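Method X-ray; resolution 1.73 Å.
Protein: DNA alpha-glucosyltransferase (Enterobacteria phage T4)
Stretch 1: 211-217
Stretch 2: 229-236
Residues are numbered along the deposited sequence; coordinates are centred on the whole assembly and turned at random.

Stretch 1 211-217: GFYQMFD
Stretch 2 (229-236) STVMEGLE

A helix laid against a strand is often held by side chains alone, because each element spends its backbone hydrogen-bonding capacity on partners of its own. The two stretches considered here, both from one chain of the T4 DNA alpha-glucosyltransferase, illustrate the principle with methionine as the principal filler. No hydrogen bond joins them; they bury 282 Å², both sides summed, and the side chains that meet are mostly apolar.

The helix begins at Phe-212 and continues beyond Asp-217. Gly-211 occupies the N-cap position with phi/psi of 74/30, a positive phi that favours glycine. The first turn is loosely tied: Gly-211 O receives weak bonds from Gln-214 N (3.3 Å) and Met-215 N (3.4 Å). Regular bonds follow, from Phe-216 N to Phe-212 O at 3.1 Å and from Asp-217 N to Tyr-213 O at 3.0 Å. Residues 212-217 keep phi between -59° and -72° and psi between -29° and -46°. The strand, 229-233, is extended, with phi from -106° to -131° and psi from 117° to 146°. Its axis runs nearly antiparallel to the helix, at 166°, with a closest approach of 10.0 Å. The register is set by Phe-212 and Met-232, whose CA atoms lie 8.1 Å apart.

Alternation along the strand sets the CA-to-CB bonds of Thr-230 and Met-232 toward the helix and that of Val-231 away from it. Past the strand, Gly-234 adopts phi/psi of 101/-1, where a CB would jam against the carbonyl O of Glu-233; the chain then presents Leu-235 toward the helix.

Met-232 is the centre of the contact, with 79 Å² covered. Its chi angles of -59° (m), 174° (t) and 68° (p) bring the thioether to the helix. Met-232 CE lies 3.6 Å from both Phe-212 O and Phe-212 CB, and 3.7 Å from Met-215 CB. It also sits over the face of the Phe-216 ring, where the sulfur joins it: Met-232 SD stands 3.9 Å from the Phe-216 ring centroid, 21° off the normal, and 3.7 Å from Phe-216 CE1. Met-232 CE is 4.2 Å from the Phe-216 ring centroid and 12° off the normal, a CH-pi contact. Polarizable sulfur and a slightly positive methyl both suit an aromatic pi cloud. Phe-216, with chi1 -78° (m) and chi2 -58°, starts sideways, but its ring comes nearer the strand.

Met-215, with 61 Å² covered, reaches another part of the strand. Its chi angles are -168° (t), 66° (p) and -160° (t), and Met-215 CE meets Thr-230 CG2 at 3.8 Å. Thr-230, with chi1 -68° (m), thus contributes a methyl to the apolar contact.

Leu-235, with 42 Å² covered, adds a looser contact. With chi angles of -64° (m) and -179° (t), Leu-235 CD2 approaches Phe-212 CB at 4.2 Å and lies oblique to the ring. Phe-212 itself, chi1 58° (p) and chi2 -95°, starts toward the strand while its end leads away.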

# COMPACT_ATOMS: atom_id res chain seq x y z
N GLY A 211 -2.85 11.46 6.06
CA GLY A 211 -2.21 12.65 6.59
C GLY A 211 -1.90 13.83 5.69
O GLY A 211 -0.94 14.56 5.95
N PHE A 212 -2.68 14.06 4.64
CA PHE A 212 -2.38 15.19 3.78
C PHE A 212 -2.64 16.54 4.46
O PHE A 212 -1.94 17.52 4.18
CB PHE A 212 -3.12 15.11 2.43
CG PHE A 212 -4.62 15.04 2.53
CD1 PHE A 212 -5.28 13.81 2.52
CD2 PHE A 212 -5.38 16.20 2.58
CE1 PHE A 212 -6.67 13.74 2.56
CE2 PHE A 212 -6.77 16.15 2.63
CZ PHE A 212 -7.42 14.92 2.61
N TYR A 213 -3.62 16.61 5.36
CA TYR A 213 -3.88 17.88 6.04
C TYR A 213 -2.67 18.29 6.87
O TYR A 213 -2.36 19.47 6.99
CB TYR A 213 -5.10 17.78 6.95
CG TYR A 213 -6.41 17.93 6.22
CD1 TYR A 213 -7.35 16.90 6.22
CD2 TYR A 213 -6.71 19.10 5.52
CE1 TYR A 213 -8.56 17.03 5.53
CE2 TYR A 213 -7.91 19.24 4.83
CZ TYR A 213 -8.83 18.20 4.84
OH TYR A 213 -10.03 18.33 4.15
N GLN A 214 -2.00 17.30 7.45
CA GLN A 214 -0.83 17.57 8.26
C GLN A 214 0.33 18.09 7.41
O GLN A 214 1.17 18.86 7.89
CB GLN A 214 -0.43 16.30 9.04
CG GLN A 214 -1.36 16.00 10.22
CD GLN A 214 -2.78 15.62 9.81
OE1 GLN A 214 -3.75 15.95 10.51
NE2 GLN A 214 -2.92 14.92 8.70
N MET A 215 0.37 17.68 6.15
CA MET A 215 1.42 18.15 5.24
C MET A 215 1.15 19.62 4.90
O MET A 215 2.07 20.44 4.90
CB MET A 215 1.43 17.31 3.96
CG MET A 215 2.66 17.54 3.09
SD MET A 215 4.20 16.99 3.88
CE MET A 215 5.42 17.91 2.94
N PHE A 216 -0.11 19.95 4.62
CA PHE A 216 -0.48 21.33 4.32
C PHE A 216 -0.11 22.21 5.51
O PHE A 216 0.41 23.32 5.34
CB PHE A 216 -1.99 21.46 4.08
CG PHE A 216 -2.44 20.99 2.72
CD1 PHE A 216 -1.92 21.56 1.56
CD2 PHE A 216 -3.42 20.01 2.61
CE1 PHE A 216 -2.38 21.15 0.30
CE2 PHE A 216 -3.88 19.60 1.36
CZ PHE A 216 -3.36 20.17 0.21
N ASP A 217 -0.38 21.70 6.70
CA ASP A 217 -0.11 22.42 7.94
C ASP A 217 1.39 22.64 8.11
O ASP A 217 1.83 23.75 8.44
CB ASP A 217 -0.66 21.63 9.13
CG ASP A 217 -0.74 22.45 10.41
OD1 ASP A 217 -0.53 21.88 11.50
OD2 ASP A 217 -1.04 23.66 10.32
N SER A 229 10.00 24.18 -0.64
CA SER A 229 8.89 23.87 -1.53
C SER A 229 8.23 22.55 -1.17
O SER A 229 8.88 21.62 -0.71
CB SER A 229 9.39 23.78 -2.98
OG SER A 229 10.03 24.98 -3.37
N THR A 230 6.92 22.49 -1.38
CA THR A 230 6.17 21.28 -1.08
C THR A 230 5.37 20.81 -2.28
O THR A 230 4.69 21.60 -2.94
CB THR A 230 5.20 21.49 0.10
OG1 THR A 230 5.96 21.67 1.30
CG2 THR A 230 4.28 20.28 0.26
N VAL A 231 5.47 19.52 -2.55
CA VAL A 231 4.76 18.87 -3.64
C VAL A 231 4.03 17.69 -3.00
O VAL A 231 4.57 17.02 -2.13
CB VAL A 231 5.72 18.33 -4.72
CG1 VAL A 231 4.93 17.55 -5.77
CG2 VAL A 231 6.46 19.49 -5.38
N MET A 232 2.80 17.47 -3.43
CA MET A 232 2.00 16.37 -2.92
C MET A 232 1.45 15.63 -4.12
O MET A 232 0.68 16.18 -4.91
CB MET A 232 0.89 16.91 -2.02
CG MET A 232 1.44 17.72 -0.84
SD MET A 232 0.19 18.53 0.17
CE MET A 232 -0.56 17.14 0.90
N GLU A 233 1.85 14.37 -4.27
CA GLU A 233 1.44 13.56 -5.41
C GLU A 233 0.41 12.49 -5.09
O GLU A 233 0.49 11.82 -4.07
CB GLU A 233 2.66 12.88 -6.04
CG GLU A 233 3.72 13.82 -6.61
CD GLU A 233 4.78 13.08 -7.41
OE1 GLU A 233 4.44 12.06 -8.03
OE2 GLU A 233 5.95 13.52 -7.42
N GLY A 234 -0.56 12.34 -5.99
CA GLY A 234 -1.57 11.31 -5.82
C GLY A 234 -2.94 11.71 -5.30
O GLY A 234 -3.82 10.87 -5.17
N LEU A 235 -3.13 12.99 -5.01
CA LEU A 235 -4.42 13.46 -4.48
C LEU A 235 -5.48 13.62 -5.57
O LEU A 235 -5.54 14.64 -6.25
CB LEU A 235 -4.24 14.78 -3.74
CG LEU A 235 -3.37 14.77 -2.48
CD1 LEU A 235 -3.33 16.17 -1.89
CD2 LEU A 235 -3.92 13.78 -1.46
N GLU A 236 -6.32 12.60 -5.71
CA GLU A 236 -7.38 12.61 -6.70
C GLU A 236 -8.54 13.49 -6.23
O GLU A 236 -8.72 13.70 -5.03
CB GLU A 236 -7.90 11.19 -6.95
CG GLU A 236 -8.90 10.66 -5.90
CD GLU A 236 -8.25 10.18 -4.60
OE1 GLU A 236 -8.99 9.71 -3.71
OE2 GLU A 236 -7.01 10.28 -4.45